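Local coordinates for CBS domain containing membrane protein (Sphaerobacter thermophilus, PDB 4ESY) that is of unknown function but probably senses a small ligand, perhaps a nucleotide, through its C-terminal pair of CBS domains, possibly regulating the rest of the membrane protein, at residues V40-M44 / I65-F70; P114-P120 / I136-V142; V124-A128 / L156-L162. One frame throughout, in Å; residues are numbered along the deposited sequence.

Contact 1: V40-M44 / I65-F70; sequences VAKTM and ITESDF
M44, F70 and V40 carry most of the buried surface between helix 37-46 and the turn 65-70, and each meets its partners by a different part. M44, present as selenomethionine, brings its terminal methyl against the backbone: CE lies 3.4 Å from I65 O. CG stands anti to the carbonyl carbon (chi1 -73°) and the chain stays extended beyond it, which carries CE across to the I65 carbonyl. Behind it the selenium approaches the ring of F70 obliquely, SE to CE2 4.4 Å. At the edge of that ring, near its plane, lie V40 CG1, 3.9 Å from F70 CZ, and A41 N, also by the CZ end. Separately, A41 CB is 4.0 Å from F70 CE1. V40 and I65 reach toward each other tip to tip, CG1 to CD1 4.0 Å.

The turn carries the T-x-x-D signature of CBS domains, whose aspartate in several relatives contacts the ribose of a bound nucleotide. Here D69 OD2 accepts from T66 N at 2.8 Å, met from above the carboxylate plane, and this fixes the turn from which F70 projects. F77 packs edge-to-face with F70 and also touches M44. E67, whose CG faces the selenium of M44, turns its carboxylate outside the two segments, to a salt bridge with a basic side chain of another protein chain.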
ATOM      1  N   VAL B  40      11.226 -12.610 -10.221  1.00 18.96           N
ATOM      2  CA  VAL B  40      10.066 -11.786  -9.868  1.00 20.19           C
ATOM      3  C   VAL B  40      10.439 -10.743  -8.782  1.00 19.92           C
ATOM      4  O   VAL B  40      10.058  -9.578  -8.885  1.00 21.64           O
ATOM      5  CB  VAL B  40       8.901 -12.646  -9.358  1.00 21.37           C
ATOM      6  CG1 VAL B  40       7.769 -11.763  -8.767  1.00 19.00           C
ATOM      7  CG2 VAL B  40       8.401 -13.601 -10.492  1.00 22.16           C
ATOM      8  N   ALA B  41      11.149 -11.188  -7.755  1.00 20.95           N
ATOM      9  CA  ALA B  41      11.560 -10.292  -6.663  1.00 24.84           C
ATOM     10  C   ALA B  41      12.414  -9.162  -7.223  1.00 25.89           C
ATOM     11  O   ALA B  41      12.160  -7.985  -6.959  1.00 24.33           O
ATOM     12  CB  ALA B  41      12.302 -11.046  -5.538  1.00 25.95           C
ATOM     13  N   LYS B  42      13.404  -9.545  -8.028  1.00 25.77           N
ATOM     14  CA  LYS B  42      14.286  -8.599  -8.677  1.00 29.42           C
ATOM     15  C   LYS B  42      13.543  -7.544  -9.513  1.00 27.99           C
ATOM     16  O   LYS B  42      13.835  -6.356  -9.417  1.00 30.96           O
ATOM     17  CB  LYS B  42      15.299  -9.322  -9.557  1.00 32.84           C
ATOM     18  CG  LYS B  42      16.321  -8.363 -10.146  1.00 41.46           C
ATOM     19  CD  LYS B  42      17.400  -9.077 -10.959  1.00 47.86           C
ATOM     20  CE  LYS B  42      18.404  -8.072 -11.522  1.00 53.74           C
ATOM     21  NZ  LYS B  42      19.183  -8.669 -12.635  1.00 56.08           N
ATOM     22  N   THR B  43      12.604  -7.994 -10.336  1.00 25.90           N
ATOM     23  CA  THR B  43      11.756  -7.117 -11.135  1.00 25.24           C
ATOM     24  C   THR B  43      10.982  -6.138 -10.266  1.00 25.30           C
ATOM     25  O   THR B  43      11.009  -4.928 -10.509  1.00 29.66           O
ATOM     26  CB  THR B  43      10.763  -7.942 -11.973  1.00 25.08           C
ATOM     27  OG1 THR B  43      11.505  -8.820 -12.814  1.00 24.41           O
ATOM     28  CG2 THR B  43       9.900  -7.041 -12.833  1.00 24.38           C
HETATM   29  N   MSE B  44      10.345  -6.648  -9.226  1.00 22.62           N
HETATM   30  CA  MSE B  44       9.485  -5.815  -8.351  1.00 28.90           C
HETATM   31  C   MSE B  44      10.281  -4.765  -7.592  1.00 30.16           C
HETATM   32  O   MSE B  44       9.845  -3.617  -7.441  1.00 30.79           O
HETATM   33  CB  MSE B  44       8.735  -6.682  -7.327  1.00 23.04           C
HETATM   34  CG  MSE B  44       7.569  -7.548  -7.899  1.00 25.55           C
HETATM   35 SE   MSE B  44       6.906  -8.638  -6.369  0.84 39.11          SE
HETATM   36  CE  MSE B  44       5.208  -9.124  -7.123  1.00 35.90           C
ATOM     37  N   ILE B  65       0.382 -11.465  -8.888  1.00 19.18           N
ATOM     38  CA  ILE B  65       1.292 -11.909  -7.832  1.00 20.34           C
ATOM     39  C   ILE B  65       1.696 -10.675  -7.029  1.00 20.05           C
ATOM     40  O   ILE B  65       1.864  -9.584  -7.602  1.00 17.03           O
ATOM     41  CB  ILE B  65       2.527 -12.643  -8.461  1.00 25.60           C
ATOM     42  CG1 ILE B  65       3.434 -13.317  -7.406  1.00 28.58           C
ATOM     43  CG2 ILE B  65       3.335 -11.701  -9.345  1.00 20.17           C
ATOM     44  CD1 ILE B  65       4.605 -14.181  -8.074  1.00 23.40           C
ATOM     45  N   THR B  66       1.806 -10.853  -5.712  1.00 18.55           N
ATOM     46  CA  THR B  66       2.195  -9.789  -4.794  1.00 21.18           C
ATOM     47  C   THR B  66       3.296 -10.289  -3.868  1.00 20.98           C
ATOM     48  O   THR B  66       3.601 -11.512  -3.827  1.00 22.44           O
ATOM     49  CB  THR B  66       1.059  -9.434  -3.835  1.00 26.41           C
ATOM     50  OG1 THR B  66       0.789 -10.589  -3.020  1.00 28.23           O
ATOM     51  CG2 THR B  66      -0.200  -9.007  -4.589  1.00 26.57           C
ATOM     52  N   GLU B  67       3.879  -9.365  -3.113  1.00 20.38           N
ATOM     53  CA  GLU B  67       4.944  -9.745  -2.183  1.00 23.18           C
ATOM     54  C   GLU B  67       4.472 -10.815  -1.208  1.00 23.13           C
ATOM     55  O   GLU B  67       5.224 -11.743  -0.925  1.00 23.38           O
ATOM     56  CB  GLU B  67       5.462  -8.534  -1.425  1.00 25.30           C
ATOM     57  CG  GLU B  67       6.004  -7.425  -2.340  1.00 25.20           C
ATOM     58  CD  GLU B  67       6.093  -6.062  -1.622  1.00 30.73           C
ATOM     59  OE1 GLU B  67       5.321  -5.818  -0.668  1.00 34.07           O
ATOM     60  OE2 GLU B  67       6.942  -5.229  -2.018  1.00 32.78           O
ATOM     61  N   SER B  68       3.221 -10.705  -0.740  1.00 21.38           N
ATOM     62  CA  SER B  68       2.725 -11.596   0.286  1.00 25.03           C
ATOM     63  C   SER B  68       2.579 -13.010  -0.261  1.00 23.55           C
ATOM     64  O   SER B  68       2.661 -13.980   0.496  1.00 22.44           O
ATOM     65  CB  SER B  68       1.376 -11.097   0.851  1.00 29.93           C
ATOM     66  OG  SER B  68       0.435 -10.943  -0.197  1.00 31.18           O
ATOM     67  N   ASP B  69       2.406 -13.125  -1.577  1.00 21.87           N
ATOM     68  CA  ASP B  69       2.293 -14.448  -2.190  1.00 24.01           C
ATOM     69  C   ASP B  69       3.531 -15.310  -1.996  1.00 24.95           C
ATOM     70  O   ASP B  69       3.433 -16.528  -1.992  1.00 23.38           O
ATOM     71  CB  ASP B  69       1.976 -14.361  -3.692  1.00 22.01           C
ATOM     72  CG  ASP B  69       0.561 -13.873  -3.964  1.00 28.58           C
ATOM     73  OD1 ASP B  69      -0.372 -14.194  -3.169  1.00 29.90           O
ATOM     74  OD2 ASP B  69       0.393 -13.144  -4.979  1.00 30.65           O
ATOM     75  N   PHE B  70       4.696 -14.680  -1.857  1.00 24.74           N
ATOM     76  CA  PHE B  70       5.936 -15.432  -1.623  1.00 23.22           C
ATOM     77  C   PHE B  70       5.779 -16.321  -0.380  1.00 23.58           C
ATOM     78  O   PHE B  70       6.304 -17.422  -0.333  1.00 25.20           O
ATOM     79  CB  PHE B  70       7.113 -14.458  -1.454  1.00 20.97           C
ATOM     80  CG  PHE B  70       7.662 -13.938  -2.732  1.00 21.10           C
ATOM     81  CD1 PHE B  70       8.994 -14.173  -3.059  1.00 21.71           C
ATOM     82  CD2 PHE B  70       6.846 -13.216  -3.634  1.00 20.46           C
ATOM     83  CE1 PHE B  70       9.544 -13.698  -4.259  1.00 20.96           C
ATOM     84  CE2 PHE B  70       7.388 -12.725  -4.850  1.00 22.10           C
ATOM     85  CZ  PHE B  70       8.736 -12.962  -5.151  1.00 22.90           C
TER

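Contact 2: P114-P120 / I136-V142; sequences PVVTAAP and IHRIPVV
V116 and I139 cross obliquely, with V116 CG1 3.7 Å from I139 CG1 and equally near its CD1. V116 CG1 sits between the backbone N and the carbonyl carbon (chi1 85°), and I136 CD1 meets the same methyl. Next to it, V115 and I136 reach tip to tip, CG2 to CD1 3.9 Å. Two side chains cross P140 at about a right angle: P114 with CB 3.7 Å from P140 CG, and T117 with CG2 3.8 Å from that same CG. I139 CG2 lies against V116 O and the A118 backbone, close to A118 CB. Cutting I139 back to a glycine would probably leave V116 CG1 without its main partner and open a gap beside A118 and I127 of helix 124-134. Beyond the side chains, A118 N donates to P140 O at 2.9 Å (171° at the hydrogen), and V142 N donates to A118 O at 2.8 Å (168°). One residue thus bonds to the two neighbours of V141, the pattern of a parallel bridge. Since helix 124-134 lies between the extended segment 114-120 and strand 138-143, the topology is that of a beta-alpha-beta unit with its first strand reduced to a single bridge, consistent with the start of a CBS motif.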
ATOM      1  N   PRO B 114      -7.532 -13.593 -10.506  1.00 42.94           N
ATOM      2  CA  PRO B 114      -8.355 -12.414 -10.185  1.00 43.85           C
ATOM      3  C   PRO B 114      -9.838 -12.762 -10.346  1.00 45.13           C
ATOM      4  O   PRO B 114     -10.229 -13.355 -11.356  1.00 44.69           O
ATOM      5  CB  PRO B 114      -7.930 -11.392 -11.241  1.00 43.11           C
ATOM      6  CG  PRO B 114      -7.547 -12.270 -12.461  1.00 43.83           C
ATOM      7  CD  PRO B 114      -6.996 -13.570 -11.882  1.00 43.86           C
ATOM      8  N   VAL B 115     -10.645 -12.423  -9.348  1.00 46.42           N
ATOM      9  CA  VAL B 115     -12.068 -12.707  -9.426  1.00 49.95           C
ATOM     10  C   VAL B 115     -12.717 -11.772 -10.441  1.00 49.61           C
ATOM     11  O   VAL B 115     -13.641 -12.162 -11.155  1.00 53.04           O
ATOM     12  CB  VAL B 115     -12.768 -12.597  -8.047  1.00 73.36           C
ATOM     13  CG1 VAL B 115     -12.388 -13.786  -7.160  1.00 74.77           C
ATOM     14  CG2 VAL B 115     -12.416 -11.283  -7.361  1.00 70.84           C
ATOM     15  N   VAL B 116     -12.224 -10.538 -10.531  1.00 42.66           N
ATOM     16  CA  VAL B 116     -12.786  -9.623 -11.508  1.00 39.58           C
ATOM     17  C   VAL B 116     -11.729  -8.842 -12.261  1.00 33.91           C
ATOM     18  O   VAL B 116     -10.640  -8.565 -11.737  1.00 33.24           O
ATOM     19  CB  VAL B 116     -13.812  -8.662 -10.853  1.00 58.06           C
ATOM     20  CG1 VAL B 116     -13.116  -7.459 -10.258  1.00 54.30           C
ATOM     21  CG2 VAL B 116     -14.860  -8.236 -11.875  1.00 59.97           C
ATOM     22  N   THR B 117     -12.020  -8.516 -13.510  1.00 32.37           N
ATOM     23  CA  THR B 117     -11.143  -7.613 -14.235  1.00 33.99           C
ATOM     24  C   THR B 117     -11.919  -6.382 -14.739  1.00 35.30           C
ATOM     25  O   THR B 117     -13.159  -6.400 -14.849  1.00 41.28           O
ATOM     26  CB  THR B 117     -10.444  -8.311 -15.424  1.00 36.74           C
ATOM     27  OG1 THR B 117     -11.409  -8.564 -16.450  1.00 45.60           O
ATOM     28  CG2 THR B 117      -9.809  -9.632 -15.000  1.00 35.46           C
ATOM     29  N   ALA B 118     -11.200  -5.317 -15.064  1.00 31.47           N
ATOM     30  CA  ALA B 118     -11.823  -4.137 -15.666  1.00 30.91           C
ATOM     31  C   ALA B 118     -11.242  -3.844 -17.053  1.00 32.10           C
ATOM     32  O   ALA B 118     -10.168  -4.365 -17.414  1.00 30.86           O
ATOM     33  CB  ALA B 118     -11.645  -2.927 -14.746  1.00 26.63           C
ATOM     34  N   ALA B 119     -11.957  -3.021 -17.820  1.00 33.59           N
ATOM     35  CA  ALA B 119     -11.476  -2.485 -19.101  1.00 32.84           C
ATOM     36  C   ALA B 119     -11.171  -0.994 -18.913  1.00 31.94           C
ATOM     37  O   ALA B 119     -11.757  -0.354 -18.048  1.00 30.61           O
ATOM     38  CB  ALA B 119     -12.526  -2.709 -20.207  1.00 35.73           C
ATOM     39  N   PRO B 120     -10.216  -0.441 -19.681  1.00 33.35           N
ATOM     40  CA  PRO B 120      -9.803   0.955 -19.449  1.00 33.30           C
ATOM     41  C   PRO B 120     -10.895   2.017 -19.716  1.00 34.22           C
ATOM     42  O   PRO B 120     -10.820   3.165 -19.240  1.00 30.09           O
ATOM     43  CB  PRO B 120      -8.614   1.121 -20.410  1.00 32.99           C
ATOM     44  CG  PRO B 120      -8.812   0.079 -21.452  1.00 34.74           C
ATOM     45  CD  PRO B 120      -9.384  -1.091 -20.713  1.00 34.85           C
ATOM     46  N   ILE B 136     -12.477  -6.765  -2.396  1.00 54.62           N
ATOM     47  CA  ILE B 136     -11.110  -7.071  -2.791  1.00 52.45           C
ATOM     48  C   ILE B 136     -10.255  -5.830  -2.752  1.00 48.49           C
ATOM     49  O   ILE B 136     -10.766  -4.736  -2.574  1.00 48.42           O
ATOM     50  CB  ILE B 136     -11.052  -7.714  -4.186  1.00 51.61           C
ATOM     51  CG1 ILE B 136     -11.737  -6.824  -5.219  1.00 48.38           C
ATOM     52  CG2 ILE B 136     -11.717  -9.081  -4.150  1.00 55.90           C
ATOM     53  CD1 ILE B 136     -11.970  -7.522  -6.532  1.00 49.38           C
ATOM     54  N   HIS B 137      -8.946  -5.998  -2.911  1.00 45.72           N
ATOM     55  CA  HIS B 137      -8.015  -4.877  -2.794  1.00 41.58           C
ATOM     56  C   HIS B 137      -7.310  -4.485  -4.092  1.00 38.30           C
ATOM     57  O   HIS B 137      -6.622  -3.444  -4.140  1.00 36.79           O
ATOM     58  CB  HIS B 137      -6.969  -5.161  -1.727  1.00 47.57           C
ATOM     59  CG  HIS B 137      -7.546  -5.346  -0.356  1.00 54.38           C
ATOM     60  ND1 HIS B 137      -7.948  -4.284   0.431  1.00 54.85           N
ATOM     61  CD2 HIS B 137      -7.809  -6.467   0.355  1.00 58.13           C
ATOM     62  CE1 HIS B 137      -8.424  -4.746   1.573  1.00 59.52           C
ATOM     63  NE2 HIS B 137      -8.347  -6.067   1.554  1.00 62.20           N
ATOM     64  N   ARG B 138      -7.479  -5.298  -5.133  1.00 35.39           N
ATOM     65  CA  ARG B 138      -6.751  -5.085  -6.382  1.00 35.83           C
ATOM     66  C   ARG B 138      -7.579  -5.587  -7.535  1.00 33.16           C
ATOM     67  O   ARG B 138      -8.118  -6.676  -7.446  1.00 33.51           O
ATOM     68  CB  ARG B 138      -5.487  -5.939  -6.393  1.00 43.84           C
ATOM     69  CG  ARG B 138      -4.248  -5.246  -5.927  1.00 50.47           C
ATOM     70  CD  ARG B 138      -3.118  -6.259  -5.816  1.00 58.05           C
ATOM     71  NE  ARG B 138      -3.252  -7.098  -4.641  1.00 66.07           N
ATOM     72  CZ  ARG B 138      -2.701  -6.818  -3.463  1.00 70.14           C
ATOM     73  NH1 ARG B 138      -1.980  -5.711  -3.314  1.00 69.59           N
ATOM     74  NH2 ARG B 138      -2.865  -7.646  -2.439  1.00 73.55           N
ATOM     75  N   ILE B 139      -7.619  -4.841  -8.637  1.00 29.00           N
ATOM     76  CA  ILE B 139      -8.305  -5.306  -9.837  1.00 28.18           C
ATOM     77  C   ILE B 139      -7.466  -4.994 -11.054  1.00 22.92           C
ATOM     78  O   ILE B 139      -7.162  -3.817 -11.290  1.00 23.10           O
ATOM     79  CB  ILE B 139      -9.665  -4.597 -10.006  1.00 29.53           C
ATOM     80  CG1 ILE B 139     -10.621  -5.037  -8.881  1.00 34.20           C
ATOM     81  CG2 ILE B 139     -10.278  -4.905 -11.408  1.00 28.63           C
ATOM     82  CD1 ILE B 139     -11.928  -4.222  -8.786  1.00 34.08           C
ATOM     83  N   PRO B 140      -7.145  -6.020 -11.854  1.00 22.61           N
ATOM     84  CA  PRO B 140      -6.395  -5.869 -13.100  1.00 24.56           C
ATOM     85  C   PRO B 140      -7.224  -5.172 -14.206  1.00 26.18           C
ATOM     86  O   PRO B 140      -8.431  -5.362 -14.309  1.00 27.95           O
ATOM     87  CB  PRO B 140      -6.015  -7.324 -13.480  1.00 26.19           C
ATOM     88  CG  PRO B 140      -7.054  -8.170 -12.845  1.00 29.64           C
ATOM     89  CD  PRO B 140      -7.488  -7.432 -11.580  1.00 27.58           C
ATOM     90  N   VAL B 141      -6.569  -4.316 -14.978  1.00 25.49           N
ATOM     91  CA  VAL B 141      -7.207  -3.642 -16.106  1.00 23.79           C
ATOM     92  C   VAL B 141      -6.632  -4.277 -17.359  1.00 26.08           C
ATOM     93  O   VAL B 141      -5.423  -4.423 -17.502  1.00 26.21           O
ATOM     94  CB  VAL B 141      -6.977  -2.115 -16.080  1.00 22.69           C
ATOM     95  CG1 VAL B 141      -7.802  -1.426 -17.163  1.00 23.92           C
ATOM     96  CG2 VAL B 141      -7.354  -1.547 -14.706  1.00 22.41           C
ATOM     97  N   VAL B 142      -7.529  -4.699 -18.240  1.00 26.32           N
ATOM     98  CA  VAL B 142      -7.181  -5.418 -19.442  1.00 30.16           C
ATOM     99  C   VAL B 142      -7.781  -4.713 -20.631  1.00 32.80           C
ATOM    100  O   VAL B 142      -8.939  -4.311 -20.591  1.00 34.05           O
ATOM    101  CB  VAL B 142      -7.736  -6.836 -19.361  1.00 35.40           C
ATOM    102  CG1 VAL B 142      -7.587  -7.553 -20.689  1.00 40.11           C
ATOM    103  CG2 VAL B 142      -7.022  -7.578 -18.260  1.00 34.39           C
TER

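Contact 3: V124-A128 / L156-L162; sequences VGSIA and LLKLLLL
The side chains of V124, I127 and A128 that meet L156, L159, L160 and L162 include no ring, amide, carboxylate or guanidinium, so the interface has no side-chain face or edge to assign; the evidence lies in which methyl touches which.

L156 divides its two branches. CD1 lies 3.7 Å from A128 CA, close also to the A128 backbone nitrogen, while CD2 is 4.1 Å from I127 CG2. Its CG stands anti to the carbonyl carbon (chi1 -71°), which turns the two methyls toward I127 and A128. L160 also uses both branches: CD1 is 4.1 Å from A128 CB, and CD2 is 4.1 Å from V124 CG1, V124 and L160 sliding past each other in opposite directions. CG of L160 lies between the backbone N and the carbonyl carbon (chi1 77°), and from there its branches span one helical turn, from V124 to A128. L162 adds CD2, at 3.8 Å from A128 CB, so this small methyl is met by three leucines. V124 CG2 is also near L159 CD1.

L156 O accepts from both L159 N and L160 N, the first at 2.8 Å, before the chain becomes extended at L160. I127 and L156 both touch V151 of strand 146-152, so the two helices pack on the same sheet of the second CBS motif. L159 touches I15 and L160 touches R16 of helix 2-17, and K158 forms a salt bridge with an acidic side chain of another protein chain.

With no hydrogen bond or charge pair across these segments, cohesion between them probably comes mainly from dispersion and the hydrophobic effect.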
ATOM      1  N   VAL B 124     -14.354   5.012 -12.989  1.00 25.83           N
ATOM      2  CA  VAL B 124     -13.899   4.913 -11.607  1.00 25.98           C
ATOM      3  C   VAL B 124     -15.014   4.390 -10.668  1.00 26.79           C
ATOM      4  O   VAL B 124     -14.778   3.474  -9.870  1.00 26.81           O
ATOM      5  CB  VAL B 124     -13.334   6.285 -11.129  1.00 26.29           C
ATOM      6  CG1 VAL B 124     -13.342   6.398  -9.612  1.00 27.72           C
ATOM      7  CG2 VAL B 124     -11.931   6.512 -11.712  1.00 25.32           C
ATOM      8  N   GLY B 125     -16.220   4.952 -10.788  1.00 27.02           N
ATOM      9  CA  GLY B 125     -17.338   4.542  -9.957  1.00 28.18           C
ATOM     10  C   GLY B 125     -17.590   3.046 -10.058  1.00 28.95           C
ATOM     11  O   GLY B 125     -17.777   2.348  -9.067  1.00 29.88           O
ATOM     12  N   SER B 126     -17.536   2.527 -11.271  1.00 29.32           N
ATOM     13  CA  SER B 126     -17.890   1.131 -11.485  1.00 31.47           C
ATOM     14  C   SER B 126     -16.812   0.179 -10.914  1.00 30.82           C
ATOM     15  O   SER B 126     -17.127  -0.867 -10.350  1.00 31.59           O
ATOM     16  CB  SER B 126     -18.096   0.894 -12.987  1.00 34.77           C
ATOM     17  OG  SER B 126     -16.839   0.890 -13.652  1.00 36.14           O
ATOM     18  N   ILE B 127     -15.536   0.535 -11.048  1.00 28.14           N
ATOM     19  CA  ILE B 127     -14.495  -0.281 -10.436  1.00 26.43           C
ATOM     20  C   ILE B 127     -14.540  -0.141  -8.892  1.00 27.71           C
ATOM     21  O   ILE B 127     -14.394  -1.115  -8.160  1.00 34.80           O
ATOM     22  CB  ILE B 127     -13.088  -0.020 -11.081  1.00 30.15           C
ATOM     23  CG1 ILE B 127     -12.065  -1.050 -10.623  1.00 33.85           C
ATOM     24  CG2 ILE B 127     -12.538   1.292 -10.677  1.00 31.41           C
ATOM     25  CD1 ILE B 127     -10.884  -1.219 -11.629  1.00 39.62           C
ATOM     26  N   ALA B 128     -14.788   1.060  -8.402  1.00 27.84           N
ATOM     27  CA  ALA B 128     -14.992   1.258  -6.957  1.00 30.51           C
ATOM     28  C   ALA B 128     -16.114   0.337  -6.443  1.00 33.98           C
ATOM     29  O   ALA B 128     -15.994  -0.301  -5.397  1.00 35.06           O
ATOM     30  CB  ALA B 128     -15.327   2.707  -6.668  1.00 30.68           C
ATOM     31  N   LEU B 156      -7.767   4.181  -5.380  1.00 16.95           N
ATOM     32  CA  LEU B 156      -9.113   4.698  -5.445  1.00 20.16           C
ATOM     33  C   LEU B 156      -9.369   5.701  -4.298  1.00 19.35           C
ATOM     34  O   LEU B 156     -10.120   6.648  -4.459  1.00 19.30           O
ATOM     35  CB  LEU B 156     -10.129   3.556  -5.422  1.00 23.72           C
ATOM     36  CG  LEU B 156     -10.206   2.693  -6.691  1.00 27.42           C
ATOM     37  CD1 LEU B 156     -11.367   1.729  -6.548  1.00 31.49           C
ATOM     38  CD2 LEU B 156     -10.383   3.475  -7.993  1.00 25.44           C
ATOM     39  N   LEU B 157      -8.693   5.501  -3.174  1.00 20.26           N
ATOM     40  CA  LEU B 157      -8.938   6.332  -1.992  1.00 22.71           C
ATOM     41  C   LEU B 157      -8.366   7.725  -2.147  1.00 23.75           C
ATOM     42  O   LEU B 157      -8.673   8.606  -1.352  1.00 24.11           O
ATOM     43  CB  LEU B 157      -8.365   5.676  -0.748  1.00 23.76           C
ATOM     44  CG  LEU B 157      -9.249   4.524  -0.338  1.00 25.41           C
ATOM     45  CD1 LEU B 157      -8.525   3.614   0.669  1.00 25.73           C
ATOM     46  CD2 LEU B 157     -10.548   5.099   0.262  1.00 27.96           C
ATOM     47  N   LYS B 158      -7.543   7.917  -3.176  1.00 20.09           N
ATOM     48  CA  LYS B 158      -7.111   9.261  -3.580  1.00 21.62           C
ATOM     49  C   LYS B 158      -8.227  10.041  -4.279  1.00 19.83           C
ATOM     50  O   LYS B 158      -8.127  11.255  -4.451  1.00 19.07           O
ATOM     51  CB  LYS B 158      -5.901   9.164  -4.517  1.00 21.67           C
ATOM     52  CG  LYS B 158      -4.616   8.643  -3.834  1.00 23.49           C
ATOM     53  CD  LYS B 158      -3.558   8.390  -4.874  1.00 26.04           C
ATOM     54  CE  LYS B 158      -2.243   8.044  -4.216  1.00 32.34           C
ATOM     55  NZ  LYS B 158      -1.261   7.782  -5.266  1.00 34.97           N
ATOM     56  N   LEU B 159      -9.291   9.331  -4.646  1.00 19.52           N
ATOM     57  CA  LEU B 159     -10.416   9.889  -5.403  1.00 21.81           C
ATOM     58  C   LEU B 159     -11.744   9.844  -4.675  1.00 20.47           C
ATOM     59  O   LEU B 159     -12.504  10.802  -4.729  1.00 21.62           O
ATOM     60  CB  LEU B 159     -10.583   9.129  -6.720  1.00 24.42           C
ATOM     61  CG  LEU B 159      -9.404   9.333  -7.662  1.00 29.45           C
ATOM     62  CD1 LEU B 159      -9.432   8.310  -8.782  1.00 33.45           C
ATOM     63  CD2 LEU B 159      -9.549  10.704  -8.210  1.00 31.26           C
ATOM     64  N   LEU B 160     -12.054   8.745  -3.998  1.00 18.85           N
ATOM     65  CA  LEU B 160     -13.383   8.666  -3.417  1.00 22.34           C
ATOM     66  C   LEU B 160     -13.423   7.688  -2.255  1.00 23.06           C
ATOM     67  O   LEU B 160     -12.571   6.828  -2.149  1.00 22.00           O
ATOM     68  CB  LEU B 160     -14.448   8.327  -4.503  1.00 24.67           C
ATOM     69  CG  LEU B 160     -14.584   6.877  -5.021  1.00 27.68           C
ATOM     70  CD1 LEU B 160     -15.705   6.754  -6.093  1.00 40.54           C
ATOM     71  CD2 LEU B 160     -13.288   6.270  -5.549  1.00 26.17           C
ATOM     72  N   LEU B 161     -14.413   7.846  -1.381  1.00 25.00           N
ATOM     73  CA  LEU B 161     -14.577   6.962  -0.244  1.00 31.69           C
ATOM     74  C   LEU B 161     -14.993   5.590  -0.758  1.00 38.00           C
ATOM     75  O   LEU B 161     -15.578   5.487  -1.834  1.00 40.06           O
ATOM     76  CB  LEU B 161     -15.654   7.509   0.696  1.00 34.50           C
ATOM     77  CG  LEU B 161     -15.314   8.851   1.339  1.00 38.17           C
ATOM     78  CD1 LEU B 161     -16.529   9.536   2.005  1.00 41.69           C
ATOM     79  CD2 LEU B 161     -14.190   8.635   2.346  1.00 39.54           C
ATOM     80  N   LEU B 162     -14.690   4.541  -0.002  1.00 41.29           N
ATOM     81  CA  LEU B 162     -15.203   3.208  -0.318  1.00 47.92           C
ATOM     82  C   LEU B 162     -16.045   2.610   0.833  1.00 59.29           C
ATOM     83  O   LEU B 162     -15.523   2.303   1.910  1.00 61.46           O
ATOM     84  CB  LEU B 162     -14.054   2.270  -0.702  1.00 42.96           C
ATOM     85  CG  LEU B 162     -13.157   2.841  -1.799  1.00 40.05           C
ATOM     86  CD1 LEU B 162     -11.926   2.002  -1.993  1.00 39.21           C
ATOM     87  CD2 LEU B 162     -13.938   2.946  -3.086  1.00 40.38           C
TER

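How the contacts relate
Along the chain, contact 1 closes before the others open, and it falls in the first CBS motif, while contacts 2 and 3 share the second with their segments alternating. Contact 2 lies between its neighbours: its centre is about 18 Å from that of contact 1 and about 13 Å from that of contact 3, whereas the centres of contacts 1 and 3 are about 25 Å apart and the two do not touch. T66 packs on R138 across the junction of the two motifs, T66 CG2 to R138 CZ 3.5 Å. Helix 124-134 joins contact 3 to contact 2, where I127 meets A118 and I139. The arrangement is consistent with a tandem CBS pair.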